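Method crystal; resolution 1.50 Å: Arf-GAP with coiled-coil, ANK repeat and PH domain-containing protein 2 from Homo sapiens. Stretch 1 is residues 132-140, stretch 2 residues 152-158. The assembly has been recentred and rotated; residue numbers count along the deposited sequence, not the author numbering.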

# COMPACT_ATOMS: atom_id res chain seq x y z
N LEU A 132 1.49 -3.33 -0.02
CA LEU A 132 0.69 -4.42 0.58
C LEU A 132 1.50 -5.73 0.65
O LEU A 132 1.35 -6.52 1.60
CB LEU A 132 -0.62 -4.62 -0.17
CG LEU A 132 -1.55 -3.40 0.06
CD1 LEU A 132 -2.91 -3.68 -0.53
CD2 LEU A 132 -1.66 -2.96 1.56
N ALA A 133 2.39 -5.93 -0.31
CA ALA A 133 3.31 -7.08 -0.22
C ALA A 133 4.29 -6.93 0.95
O ALA A 133 4.62 -7.92 1.61
CB ALA A 133 4.06 -7.26 -1.52
N ARG A 134 4.75 -5.70 1.21
CA ARG A 134 5.58 -5.44 2.38
C ARG A 134 4.81 -5.71 3.67
O ARG A 134 5.35 -6.24 4.62
CB ARG A 134 6.12 -4.00 2.39
CG ARG A 134 7.11 -3.72 1.27
CD ARG A 134 8.00 -2.49 1.54
NE ARG A 134 8.94 -2.23 0.45
CZ ARG A 134 10.05 -1.50 0.58
NH1 ARG A 134 10.38 -0.99 1.76
NH2 ARG A 134 10.85 -1.33 -0.47
N MET A 135 3.54 -5.31 3.71
CA MET A 135 2.71 -5.57 4.88
C MET A 135 2.65 -7.09 5.16
O MET A 135 2.76 -7.51 6.31
CB MET A 135 1.31 -4.99 4.66
CG MET A 135 0.41 -5.08 5.88
SD MET A 135 -1.26 -4.51 5.53
CE MET A 135 -1.02 -2.75 5.44
N ASN A 136 2.49 -7.88 4.10
CA ASN A 136 2.52 -9.33 4.23
C ASN A 136 3.87 -9.82 4.77
O ASN A 136 3.91 -10.71 5.61
CB ASN A 136 2.23 -10.01 2.90
CG ASN A 136 0.75 -9.96 2.54
OD1 ASN A 136 -0.08 -9.62 3.39
ND2 ASN A 136 0.42 -10.31 1.30
N GLU A 137 4.94 -9.21 4.29
CA GLU A 137 6.29 -9.56 4.81
C GLU A 137 6.36 -9.29 6.30
O GLU A 137 6.85 -10.12 7.09
CB GLU A 137 7.38 -8.77 4.09
CG GLU A 137 7.50 -9.06 2.61
CD GLU A 137 8.67 -8.31 1.98
OE1 GLU A 137 9.41 -7.62 2.72
OE2 GLU A 137 8.88 -8.44 0.75
N GLU A 138 5.87 -8.13 6.71
CA GLU A 138 5.93 -7.76 8.13
C GLU A 138 5.04 -8.63 9.01
O GLU A 138 5.39 -8.97 10.15
CB GLU A 138 5.55 -6.29 8.32
CG GLU A 138 6.55 -5.29 7.77
CD GLU A 138 6.30 -3.88 8.30
OE1 GLU A 138 5.68 -3.75 9.37
OE2 GLU A 138 6.73 -2.91 7.64
N MET A 139 3.86 -8.97 8.50
CA MET A 139 2.95 -9.86 9.20
C MET A 139 3.57 -11.24 9.39
O MET A 139 3.41 -11.87 10.45
CB MET A 139 1.60 -9.98 8.47
CG MET A 139 0.72 -8.72 8.54
SD MET A 139 0.20 -8.17 10.20
CE MET A 139 -0.99 -9.44 10.58
N ARG A 140 4.30 -11.70 8.38
CA ARG A 140 4.94 -13.01 8.41
C ARG A 140 6.13 -13.01 9.37
O ARG A 140 6.31 -13.95 10.14
CB ARG A 140 5.38 -13.43 7.01
N GLU A 152 -6.96 -12.92 7.62
CA GLU A 152 -6.88 -11.64 8.33
C GLU A 152 -5.47 -11.07 8.35
O GLU A 152 -5.28 -9.84 8.36
CB GLU A 152 -7.39 -11.80 9.77
N THR A 153 -4.47 -11.95 8.36
CA THR A 153 -3.07 -11.54 8.41
C THR A 153 -2.46 -11.40 7.02
O THR A 153 -1.33 -10.93 6.88
CB THR A 153 -2.20 -12.54 9.20
OG1 THR A 153 -2.30 -13.84 8.61
CG2 THR A 153 -2.64 -12.61 10.67
N TYR A 154 -3.19 -11.84 6.00
CA TYR A 154 -2.59 -11.98 4.69
C TYR A 154 -3.37 -11.23 3.60
O TYR A 154 -4.48 -11.63 3.26
CB TYR A 154 -2.49 -13.47 4.36
CG TYR A 154 -2.01 -13.77 2.97
CD1 TYR A 154 -0.66 -13.69 2.66
CD2 TYR A 154 -2.91 -14.12 1.97
CE1 TYR A 154 -0.21 -13.97 1.38
CE2 TYR A 154 -2.47 -14.40 0.69
CZ TYR A 154 -1.12 -14.32 0.40
OH TYR A 154 -0.70 -14.60 -0.88
N GLN A 155 -2.79 -10.16 3.06
CA GLN A 155 -3.41 -9.38 2.00
C GLN A 155 -3.42 -10.15 0.70
O GLN A 155 -2.40 -10.63 0.25
CB GLN A 155 -2.69 -8.05 1.77
CG GLN A 155 -2.54 -7.18 2.99
CD GLN A 155 -3.86 -6.92 3.66
OE1 GLN A 155 -4.86 -6.61 3.00
NE2 GLN A 155 -3.89 -7.12 4.97
N ASP A 156 -4.60 -10.27 0.09
CA ASP A 156 -4.75 -10.92 -1.22
C ASP A 156 -4.43 -9.89 -2.32
O ASP A 156 -5.33 -9.18 -2.79
CB ASP A 156 -6.19 -11.43 -1.34
CG ASP A 156 -6.44 -12.26 -2.60
OD1 ASP A 156 -5.62 -12.23 -3.55
OD2 ASP A 156 -7.49 -12.96 -2.62
N ILE A 157 -3.17 -9.77 -2.73
CA ILE A 157 -2.86 -8.65 -3.62
C ILE A 157 -3.38 -8.95 -5.04
O ILE A 157 -3.54 -8.01 -5.83
CB ILE A 157 -1.36 -8.30 -3.64
CG1 ILE A 157 -0.54 -9.47 -4.15
CG2 ILE A 157 -0.90 -7.87 -2.22
CD1 ILE A 157 0.91 -9.07 -4.48
N PHE A 158 -3.63 -10.22 -5.36
CA PHE A 158 -4.28 -10.49 -6.65
C PHE A 158 -5.66 -9.85 -6.69
O PHE A 158 -6.07 -9.27 -7.70
CB PHE A 158 -4.42 -11.97 -6.94
CG PHE A 158 -5.29 -12.25 -8.14
CD1 PHE A 158 -4.81 -12.02 -9.43
CD2 PHE A 158 -6.61 -12.67 -7.98
CE1 PHE A 158 -5.64 -12.26 -10.54
CE2 PHE A 158 -7.44 -12.89 -9.08
CZ PHE A 158 -6.95 -12.68 -10.37
O HOH W 1 -0.88 -8.48 5.70

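The two stretches meet where a loop, extended at Tyr154 and Gln155, that leads into a helix at Ile157 passes along one side of the helix 132-140. Together they bury 416 Å² of surface, and the contact is organised around a single polar side chain, Asn136.

The direct hydrogen bonds across the contact both belong to Asn136, and both are made with the backbone of Gln155. Gln155 N donates to Asn136 OD1 at 2.8 Å, and Asn136 ND2 donates to Gln155 O at 3.0 Å, each with a nearly straight geometry. A carboxamide suits this place because it carries an acceptor and a donor side by side, matching the NH and carbonyl of one residue in an extended conformation. The backbone groups of the helix are paired internally, as in Asn136 N to Leu132 O at 3.1 Å, and here the link across is made by a side chain. The CA-to-CB bond of Asn136 points sideways, but chi1 in the m well brings the amide end nearer the loop. The CA-to-CB bond of Tyr154 points away from the helix, yet its ring comes back alongside Asn136, where Tyr154 CE1 makes a contact of 3.7 Å with Asn136 ND2 in an oblique approach.

A water adds a second polar link. It donates to Asn136 OD1 at 2.7 Å and to Thr153 O at 2.8 Å, and it accepts a weak hydrogen bond from Gln155 NE2 at 3.4 Å. OD1 therefore accepts from both the backbone and the water, while Thr153 O is joined to it through the solvent molecule. The CA-to-CB bond of Gln155 points toward the helix, and with chi1 and chi2 both m the side chain brings its NE2 to the water and to within 3.7 Å of Met135 SD.

Van der Waals packing lies around this polar centre. At one end, Leu132 CB lies 3.9 Å from Ile157 CG2; both CA-to-CB bonds point toward the other stretch and both residues are buried, as suits branched aliphatic groups with no polar side-chain atoms to satisfy. At the other end, Met139 folds through three m torsions, placing its CG 3.4 Å from Thr153 O and its CE 3.6 Å from Thr153 CG2. The unbranched, flexible methionine can follow the loop's contour, and the threonine offers it a methyl group.

Arg134, Glu137 and Glu138 lie out of reach of the loop, so these three charged side chains stay clear of the contact.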